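Local coordinates for ABC transporter, substrate-binding protein (Clostridium perfringens, PDB 4EDP) that probably captures a solute outside the cell and hands it to the membrane permease of an ABC importer, at residues K167-D172 with G229-A234; D88-A93 with N268-S273. One frame throughout, in Å; residues are numbered along the deposited sequence.

Interaction 1: K167-D172 with G229-A234; sequences KIAIPD and GEIVAA
Lys167 O is the best-held polar atom here, gripped by two successive backbone N-H groups of the other segment. Val232 N donates to Lys167 O at 2.8 Å in the carbonyl plane, while Ala233 N meets the same Lys167 O at 3.2 Å, nearly along the C=O axis. Two neighbouring amides can share one oxygen because the backbone kinks at Val232 (psi -24°) before straightening into strand. From there 168-171 and 233-237 run parallel, as expected of an alpha/beta solute-binding lobe: a beta-alpha-beta crossover from strand 212-216 through helix 219-227 lands on 233-237, with 168-171 between the two strands. The return bond, Ala169 N to Ala233 O at 3.1 Å, also lies in the plane of its carbonyl.

Side chains then sort by face. Ile231 points CD1 at the Ala169 methyl, 3.9 Å from CB, and the Ala234 methyl sits beside that same CB; helix 219-227 covers this group through Leu222, Met225 and Phe226. Across the sheet Ile168 puts CG1 in the crowded position between N and the carbonyl carbon (chi1 80°), leaving CG2 to meet Ala233 CB. At the start of the pairing Lys167 and Val232 lie side by side, pointing the same way, the lysine CD 3.8 Å from Val232 CG2. Further along, the CA-H of Ala234 leans on Ala169 O, CA to O 3.2 Å.

Interaction 2: D88-A93 with N268-S273; sequences DITYLA and NINKNS. With ACT (acetate ion), chain E; ACT (acetate ion), chain H.
Thr90 and Asn270 cross at about a right angle, the threonine hydroxyl lying at the rim of the Asn270 amide group. Thr90 gets there with OG1 beside its own backbone N (chi1 -60°). The strands beneath are antiparallel, 89-93 beside 262-269, which returns from the other lobe and pairs on its far side with 135-145; the resulting order 65-69, 37-41, 89-93, 262-269, 135-145 is consistent with a type II periplasmic-binding-protein lobe.

Thr90 and Asn268 form the hydrogen-bonded pair, Thr90 N to Asn268 O at 2.8 Å and Asn268 N to Thr90 O at 2.9 Å. Thr90 O also accepts a hydrogen bond from a water, which in turn accepts from Asn268 ND2 at 2.8 Å; the amide's other end, OD1, accepts from Gly133 N, so the group is fixed from both sides. On the opposite face Ile89 and Ile269 touch loosely, Ile89 CG2 to Ile269 CG1 at 4.3 Å, under helix 276-286.

A type I turn from Asn270 to Ser273 folds the chain back on Asp88. Asn270 N reaches Asp88 O from 40° above the carbonyl plane. Ser273, with OG anti to its backbone N (chi1 177°), donates to the anti lone pair of Asp88 OD1 at 2.7 Å. Asn275 ND2 also binds OD1 and Val38 N binds OD2, a buried set of donors that would favour an ionised carboxylate. Tyr91 turns away from this pairing, and Tyr91 OH donates to O of the chain E acetate, probably from the crystallisation liquor, at 2.6 Å, in the ring plane.

How the interactions relate
Both contacts are buried strand pairings, apparently in different lobes, reached through one branched run of strands, and they lie on opposite sides of the chain's centre, their own centres about 37 Å apart. Strand 135-145 is the common neighbour: it pairs with 233-237 of interaction 1 and with 262-269 of interaction 2. The 167-172 and 229-234 segments both fall within the long excursion that separates 88-93 from 268-273. Interaction 1 is parallel, and beyond its backbone bonds it relies on apolar packing of isoleucine, valine and alanine side chains, part of it under helix 219-227. Interaction 2 is antiparallel and adds polar side chains, a water and a turn, with an aspartate carboxylate tied in.

Interaction 1: K167-D172 with G229-A234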
ATOM      1  N   LYS A 167     -19.543 -16.773   0.834  1.00 11.67           N
ATOM      2  CA  LYS A 167     -19.870 -15.506   0.121  1.00 13.42           C
ATOM      3  C   LYS A 167     -18.814 -14.401   0.144  1.00 12.39           C
ATOM      4  O   LYS A 167     -19.065 -13.322  -0.387  1.00 13.59           O
ATOM      5  CB  LYS A 167     -21.189 -14.953   0.661  1.00 14.36           C
ATOM      6  CG  LYS A 167     -22.413 -15.709   0.246  1.00 20.21           C
ATOM      7  CD  LYS A 167     -23.661 -15.062   0.815  1.00 28.33           C
ATOM      8  CE  LYS A 167     -24.907 -15.482   0.045  1.00 31.10           C
ATOM      9  NZ  LYS A 167     -25.069 -16.944  -0.047  1.00 28.14           N
ATOM     10  N   ILE A 168     -17.647 -14.618   0.760  1.00 11.88           N
ATOM     11  CA  ILE A 168     -16.632 -13.556   0.756  1.00 11.93           C
ATOM     12  C   ILE A 168     -15.283 -13.967   0.182  1.00 12.81           C
ATOM     13  O   ILE A 168     -14.947 -15.147   0.117  1.00 13.31           O
ATOM     14  CB  ILE A 168     -16.380 -12.940   2.196  1.00 11.06           C
ATOM     15  CG1 ILE A 168     -15.461 -13.790   3.063  1.00 12.29           C
ATOM     16  CG2 ILE A 168     -17.714 -12.637   2.928  1.00 13.15           C
ATOM     17  CD1 ILE A 168     -15.141 -13.127   4.426  1.00 12.95           C
ATOM     18  N   ALA A 169     -14.532 -12.963  -0.264  1.00 12.50           N
ATOM     19  CA  ALA A 169     -13.160 -13.153  -0.731  1.00 13.37           C
ATOM     20  C   ALA A 169     -12.267 -12.219   0.092  1.00 12.36           C
ATOM     21  O   ALA A 169     -12.658 -11.077   0.387  1.00 12.71           O
ATOM     22  CB  ALA A 169     -13.014 -12.857  -2.235  1.00 13.08           C
ATOM     23  N   ILE A 170     -11.085 -12.705   0.449  1.00 12.00           N
ATOM     24  CA  ILE A 170     -10.118 -11.938   1.224  1.00 12.76           C
ATOM     25  C   ILE A 170      -8.749 -12.040   0.527  1.00 12.89           C
ATOM     26  O   ILE A 170      -8.463 -13.007  -0.190  1.00 14.82           O
ATOM     27  CB  ILE A 170     -10.039 -12.404   2.701  1.00 12.24           C
ATOM     28  CG1 ILE A 170      -9.485 -13.827   2.807  1.00 14.99           C
ATOM     29  CG2 ILE A 170     -11.445 -12.306   3.375  1.00 11.66           C
ATOM     30  CD1 ILE A 170      -9.426 -14.410   4.250  1.00 14.51           C
ATOM     31  N   PRO A 171      -7.907 -11.021   0.705  1.00 12.93           N
ATOM     32  CA  PRO A 171      -6.597 -11.040   0.094  1.00 13.54           C
ATOM     33  C   PRO A 171      -5.694 -12.081   0.726  1.00 13.33           C
ATOM     34  O   PRO A 171      -5.742 -12.298   1.952  1.00 14.29           O
ATOM     35  CB  PRO A 171      -6.058  -9.629   0.380  1.00 13.49           C
ATOM     36  CG  PRO A 171      -6.728  -9.231   1.618  1.00 14.90           C
ATOM     37  CD  PRO A 171      -8.127  -9.786   1.478  1.00 13.52           C
ATOM     38  N   ASP A 172      -4.870 -12.724  -0.093  1.00 12.86           N
ATOM     39  CA  ASP A 172      -3.970 -13.738   0.419  1.00 13.83           C
ATOM     40  C   ASP A 172      -2.861 -13.082   1.235  1.00 13.99           C
ATOM     41  O   ASP A 172      -2.544 -11.893   1.052  1.00 13.30           O
ATOM     42  CB  ASP A 172      -3.346 -14.544  -0.716  1.00 15.53           C
ATOM     43  CG  ASP A 172      -2.603 -15.756  -0.208  1.00 21.16           C
ATOM     44  OD1 ASP A 172      -3.217 -16.564   0.521  1.00 23.13           O
ATOM     45  OD2 ASP A 172      -1.409 -15.884  -0.531  1.00 29.98           O
ATOM     46  N   GLY A 229     -21.760 -13.685  -9.345  1.00 26.75           N
ATOM     47  CA  GLY A 229     -22.507 -13.913  -8.110  1.00 26.70           C
ATOM     48  C   GLY A 229     -21.853 -14.916  -7.171  1.00 26.79           C
ATOM     49  O   GLY A 229     -22.516 -15.443  -6.283  1.00 27.40           O
ATOM     50  N   GLU A 230     -20.557 -15.169  -7.351  1.00 25.71           N
ATOM     51  CA  GLU A 230     -19.823 -16.113  -6.499  1.00 24.85           C
ATOM     52  C   GLU A 230     -19.563 -15.571  -5.097  1.00 22.36           C
ATOM     53  O   GLU A 230     -19.309 -16.349  -4.172  1.00 22.96           O
ATOM     54  CB  GLU A 230     -18.463 -16.452  -7.097  1.00 26.14           C
ATOM     55  CG  GLU A 230     -18.484 -17.116  -8.456  1.00 33.39           C
ATOM     56  CD  GLU A 230     -17.072 -17.378  -8.963  1.00 40.16           C
ATOM     57  OE1 GLU A 230     -16.199 -17.770  -8.149  1.00 47.83           O
ATOM     58  OE2 GLU A 230     -16.838 -17.198 -10.174  1.00 45.97           O
ATOM     59  N   ILE A 231     -19.527 -14.247  -4.975  1.00 18.38           N
ATOM     60  CA  ILE A 231     -19.324 -13.574  -3.700  1.00 17.54           C
ATOM     61  C   ILE A 231     -20.254 -12.373  -3.623  1.00 17.56           C
ATOM     62  O   ILE A 231     -20.687 -11.830  -4.645  1.00 17.74           O
ATOM     63  CB  ILE A 231     -17.847 -13.116  -3.468  1.00 16.63           C
ATOM     64  CG1 ILE A 231     -17.387 -12.153  -4.575  1.00 15.36           C
ATOM     65  CG2 ILE A 231     -16.894 -14.319  -3.380  1.00 15.67           C
ATOM     66  CD1 ILE A 231     -15.940 -11.640  -4.440  1.00 14.27           C
ATOM     67  N   VAL A 232     -20.561 -11.997  -2.389  1.00 17.41           N
ATOM     68  CA  VAL A 232     -21.378 -10.840  -2.031  1.00 18.31           C
ATOM     69  C   VAL A 232     -20.486  -9.745  -1.449  1.00 15.95           C
ATOM     70  O   VAL A 232     -20.848  -8.568  -1.458  1.00 16.65           O
ATOM     71  CB  VAL A 232     -22.395 -11.234  -0.940  1.00 17.92           C
ATOM     72  CG1 VAL A 232     -22.941 -10.026  -0.222  1.00 23.26           C
ATOM     73  CG2 VAL A 232     -23.513 -12.088  -1.557  1.00 20.90           C
ATOM     74  N   ALA A 233     -19.329 -10.135  -0.906  1.00 14.79           N
ATOM     75  CA  ALA A 233     -18.403  -9.172  -0.291  1.00 13.62           C
ATOM     76  C   ALA A 233     -16.941  -9.547  -0.442  1.00 13.74           C
ATOM     77  O   ALA A 233     -16.593 -10.728  -0.530  1.00 12.64           O
ATOM     78  CB  ALA A 233     -18.715  -9.015   1.215  1.00 13.82           C
ATOM     79  N   ALA A 234     -16.081  -8.537  -0.487  1.00 12.39           N
ATOM     80  CA  ALA A 234     -14.640  -8.770  -0.531  1.00 13.06           C
ATOM     81  C   ALA A 234     -13.871  -7.670   0.185  1.00 13.71           C
ATOM     82  O   ALA A 234     -14.245  -6.490   0.114  1.00 12.96           O
ATOM     83  CB  ALA A 234     -14.122  -8.888  -1.993  1.00 13.07           C
TER

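Interaction 2: D88-A93 with N268-S273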
ATOM      1  N   ASP A  88      20.791   5.376  -7.022  1.00 22.98           N
ATOM      2  CA  ASP A  88      20.790   6.542  -6.122  1.00 22.27           C
ATOM      3  C   ASP A  88      19.526   6.555  -5.242  1.00 22.02           C
ATOM      4  O   ASP A  88      19.578   6.761  -4.024  1.00 21.50           O
ATOM      5  CB  ASP A  88      20.878   7.823  -6.944  1.00 22.44           C
ATOM      6  CG  ASP A  88      22.221   7.967  -7.660  1.00 25.41           C
ATOM      7  OD1 ASP A  88      23.266   7.901  -6.966  1.00 26.37           O
ATOM      8  OD2 ASP A  88      22.233   8.191  -8.895  1.00 25.12           O
ATOM      9  N   ILE A  89      18.382   6.373  -5.870  1.00 22.30           N
ATOM     10  CA  ILE A  89      17.148   6.329  -5.095  1.00 21.44           C
ATOM     11  C   ILE A  89      16.303   5.144  -5.505  1.00 20.39           C
ATOM     12  O   ILE A  89      16.301   4.738  -6.669  1.00 20.50           O
ATOM     13  CB  ILE A  89      16.324   7.607  -5.157  1.00 22.52           C
ATOM     14  CG1 ILE A  89      15.820   7.878  -6.547  1.00 24.44           C
ATOM     15  CG2 ILE A  89      17.109   8.807  -4.599  1.00 25.43           C
ATOM     16  CD1 ILE A  89      14.685   8.839  -6.524  1.00 27.08           C
ATOM     17  N   THR A  90      15.562   4.622  -4.534  1.00 18.00           N
ATOM     18  CA  THR A  90      14.773   3.428  -4.718  1.00 18.39           C
ATOM     19  C   THR A  90      13.322   3.561  -4.293  1.00 16.58           C
ATOM     20  O   THR A  90      13.023   3.929  -3.147  1.00 14.23           O
ATOM     21  CB  THR A  90      15.409   2.289  -3.895  1.00 18.47           C
ATOM     22  OG1 THR A  90      16.761   2.059  -4.346  1.00 18.58           O
ATOM     23  CG2 THR A  90      14.601   0.996  -4.005  1.00 21.15           C
ATOM     24  N   TYR A  91      12.434   3.268  -5.231  1.00 15.87           N
ATOM     25  CA  TYR A  91      10.981   3.256  -4.996  1.00 15.62           C
ATOM     26  C   TYR A  91      10.559   1.810  -4.673  1.00 15.83           C
ATOM     27  O   TYR A  91      10.840   0.895  -5.448  1.00 16.94           O
ATOM     28  CB  TYR A  91      10.204   3.686  -6.249  1.00 15.59           C
ATOM     29  CG  TYR A  91      10.076   5.157  -6.587  1.00 17.41           C
ATOM     30  CD1 TYR A  91      11.115   5.867  -7.159  1.00 19.17           C
ATOM     31  CD2 TYR A  91       8.864   5.815  -6.412  1.00 18.71           C
ATOM     32  CE1 TYR A  91      10.959   7.215  -7.511  1.00 20.35           C
ATOM     33  CE2 TYR A  91       8.704   7.142  -6.752  1.00 18.20           C
ATOM     34  CZ  TYR A  91       9.757   7.841  -7.303  1.00 20.50           C
ATOM     35  OH  TYR A  91       9.590   9.151  -7.653  1.00 19.93           O
ATOM     36  N   LEU A  92       9.896   1.598  -3.538  1.00 15.31           N
ATOM     37  CA  LEU A  92       9.397   0.275  -3.147  1.00 15.42           C
ATOM     38  C   LEU A  92       8.137   0.388  -2.308  1.00 15.12           C
ATOM     39  O   LEU A  92       7.855   1.431  -1.705  1.00 14.03           O
ATOM     40  CB  LEU A  92      10.422  -0.489  -2.274  1.00 14.69           C
ATOM     41  CG  LEU A  92      11.767  -0.944  -2.872  1.00 16.13           C
ATOM     42  CD1 LEU A  92      12.774  -1.325  -1.773  1.00 15.56           C
ATOM     43  CD2 LEU A  92      11.523  -2.086  -3.848  1.00 15.49           C
ATOM     44  N   ALA A  93       7.367  -0.694  -2.290  1.00 16.80           N
ATOM     45  CA  ALA A  93       6.252  -0.801  -1.371  1.00 15.48           C
ATOM     46  C   ALA A  93       6.927  -0.816   0.013  1.00 15.46           C
ATOM     47  O   ALA A  93       8.032  -1.349   0.171  1.00 15.36           O
ATOM     48  CB  ALA A  93       5.468  -2.090  -1.606  1.00 16.88           C
ATOM     49  N   ASN A 268      13.574   5.756  -0.911  1.00 14.86           N
ATOM     50  CA  ASN A 268      14.786   5.726  -0.102  1.00 15.19           C
ATOM     51  C   ASN A 268      16.027   6.145  -0.874  1.00 16.94           C
ATOM     52  O   ASN A 268      16.078   6.037  -2.118  1.00 16.55           O
ATOM     53  CB  ASN A 268      15.000   4.302   0.420  1.00 15.37           C
ATOM     54  CG  ASN A 268      14.217   4.032   1.652  1.00 15.80           C
ATOM     55  OD1 ASN A 268      14.662   4.377   2.748  1.00 15.27           O
ATOM     56  ND2 ASN A 268      13.046   3.383   1.501  1.00 12.03           N
ATOM     57  N   ILE A 269      17.018   6.629  -0.139  1.00 16.18           N
ATOM     58  CA  ILE A 269      18.297   6.976  -0.717  1.00 17.62           C
ATOM     59  C   ILE A 269      19.258   5.820  -0.450  1.00 18.95           C
ATOM     60  O   ILE A 269      19.444   5.396   0.692  1.00 18.19           O
ATOM     61  CB  ILE A 269      18.903   8.273  -0.120  1.00 17.53           C
ATOM     62  CG1 ILE A 269      18.004   9.472  -0.423  1.00 18.04           C
ATOM     63  CG2 ILE A 269      20.298   8.515  -0.706  1.00 18.53           C
ATOM     64  CD1 ILE A 269      18.549  10.827   0.087  1.00 19.67           C
ATOM     65  N   ASN A 270      19.852   5.283  -1.508  1.00 19.98           N
ATOM     66  CA  ASN A 270      20.797   4.179  -1.341  1.00 21.30           C
ATOM     67  C   ASN A 270      22.085   4.633  -0.673  1.00 22.05           C
ATOM     68  O   ASN A 270      22.644   5.670  -0.990  1.00 22.35           O
ATOM     69  CB  ASN A 270      21.083   3.477  -2.663  1.00 22.42           C
ATOM     70  CG  ASN A 270      19.864   2.850  -3.236  1.00 21.26           C
ATOM     71  OD1 ASN A 270      18.869   3.536  -3.497  1.00 22.11           O
ATOM     72  ND2 ASN A 270      19.918   1.532  -3.458  1.00 22.91           N
ATOM     73  N   LYS A 271      22.524   3.840   0.287  1.00 23.49           N
ATOM     74  CA  LYS A 271      23.705   4.149   1.067  1.00 25.57           C
ATOM     75  C   LYS A 271      24.964   4.287   0.200  1.00 27.31           C
ATOM     76  O   LYS A 271      25.844   5.097   0.510  1.00 27.56           O
ATOM     77  CB  LYS A 271      23.867   3.077   2.147  1.00 27.03           C
ATOM     78  CG  LYS A 271      24.954   3.340   3.153  1.00 32.16           C
ATOM     79  CD  LYS A 271      24.903   2.320   4.293  1.00 36.52           C
ATOM     80  CE  LYS A 271      23.639   2.462   5.122  1.00 38.22           C
ATOM     81  NZ  LYS A 271      23.583   1.455   6.225  1.00 42.91           N
ATOM     82  N   ASN A 272      25.025   3.545  -0.904  1.00 27.82           N
ATOM     83  CA  ASN A 272      26.192   3.584  -1.787  1.00 30.99           C
ATOM     84  C   ASN A 272      26.130   4.740  -2.810  1.00 30.97           C
ATOM     85  O   ASN A 272      27.064   4.945  -3.584  1.00 31.81           O
ATOM     86  CB  ASN A 272      26.338   2.224  -2.497  1.00 32.63           C
ATOM     87  CG  ASN A 272      27.708   2.025  -3.139  1.00 37.95           C
ATOM     88  OD1 ASN A 272      28.732   2.419  -2.582  1.00 42.19           O
ATOM     89  ND2 ASN A 272      27.732   1.375  -4.304  1.00 39.33           N
ATOM     90  N   SER A 273      25.041   5.506  -2.806  1.00 29.22           N
ATOM     91  CA  SER A 273      24.899   6.625  -3.733  1.00 28.71           C
ATOM     92  C   SER A 273      26.022   7.646  -3.629  1.00 30.13           C
ATOM     93  O   SER A 273      26.475   7.978  -2.534  1.00 30.00           O
ATOM     94  CB  SER A 273      23.584   7.360  -3.495  1.00 27.10           C
ATOM     95  OG  SER A 273      23.484   8.484  -4.351  1.00 25.58           O
TER
HETATM   96  C   ACT E 403       6.073   9.547  -7.941  1.00 27.30           C
HETATM   97  O   ACT E 403       7.134  10.102  -7.543  1.00 25.80           O
HETATM   98  OXT ACT E 403       4.993  10.016  -7.494  1.00 27.78           O
HETATM   99  CH3 ACT E 403       6.073   8.396  -8.905  1.00 25.30           C
HETATM  100  C   ACT H 406      20.919   0.757   8.961  0.70 40.65           C
HETATM  101  O   ACT H 406      20.657   1.977   8.912  0.70 40.09           O
HETATM  102  OXT ACT H 406      22.058   0.445   8.556  0.70 40.78           O
HETATM  103  CH3 ACT H 406      19.946  -0.268   9.473  0.70 40.59           C
HETATM  104  O   HOH W   1      11.818   2.583  -0.934  1.00 14.48           O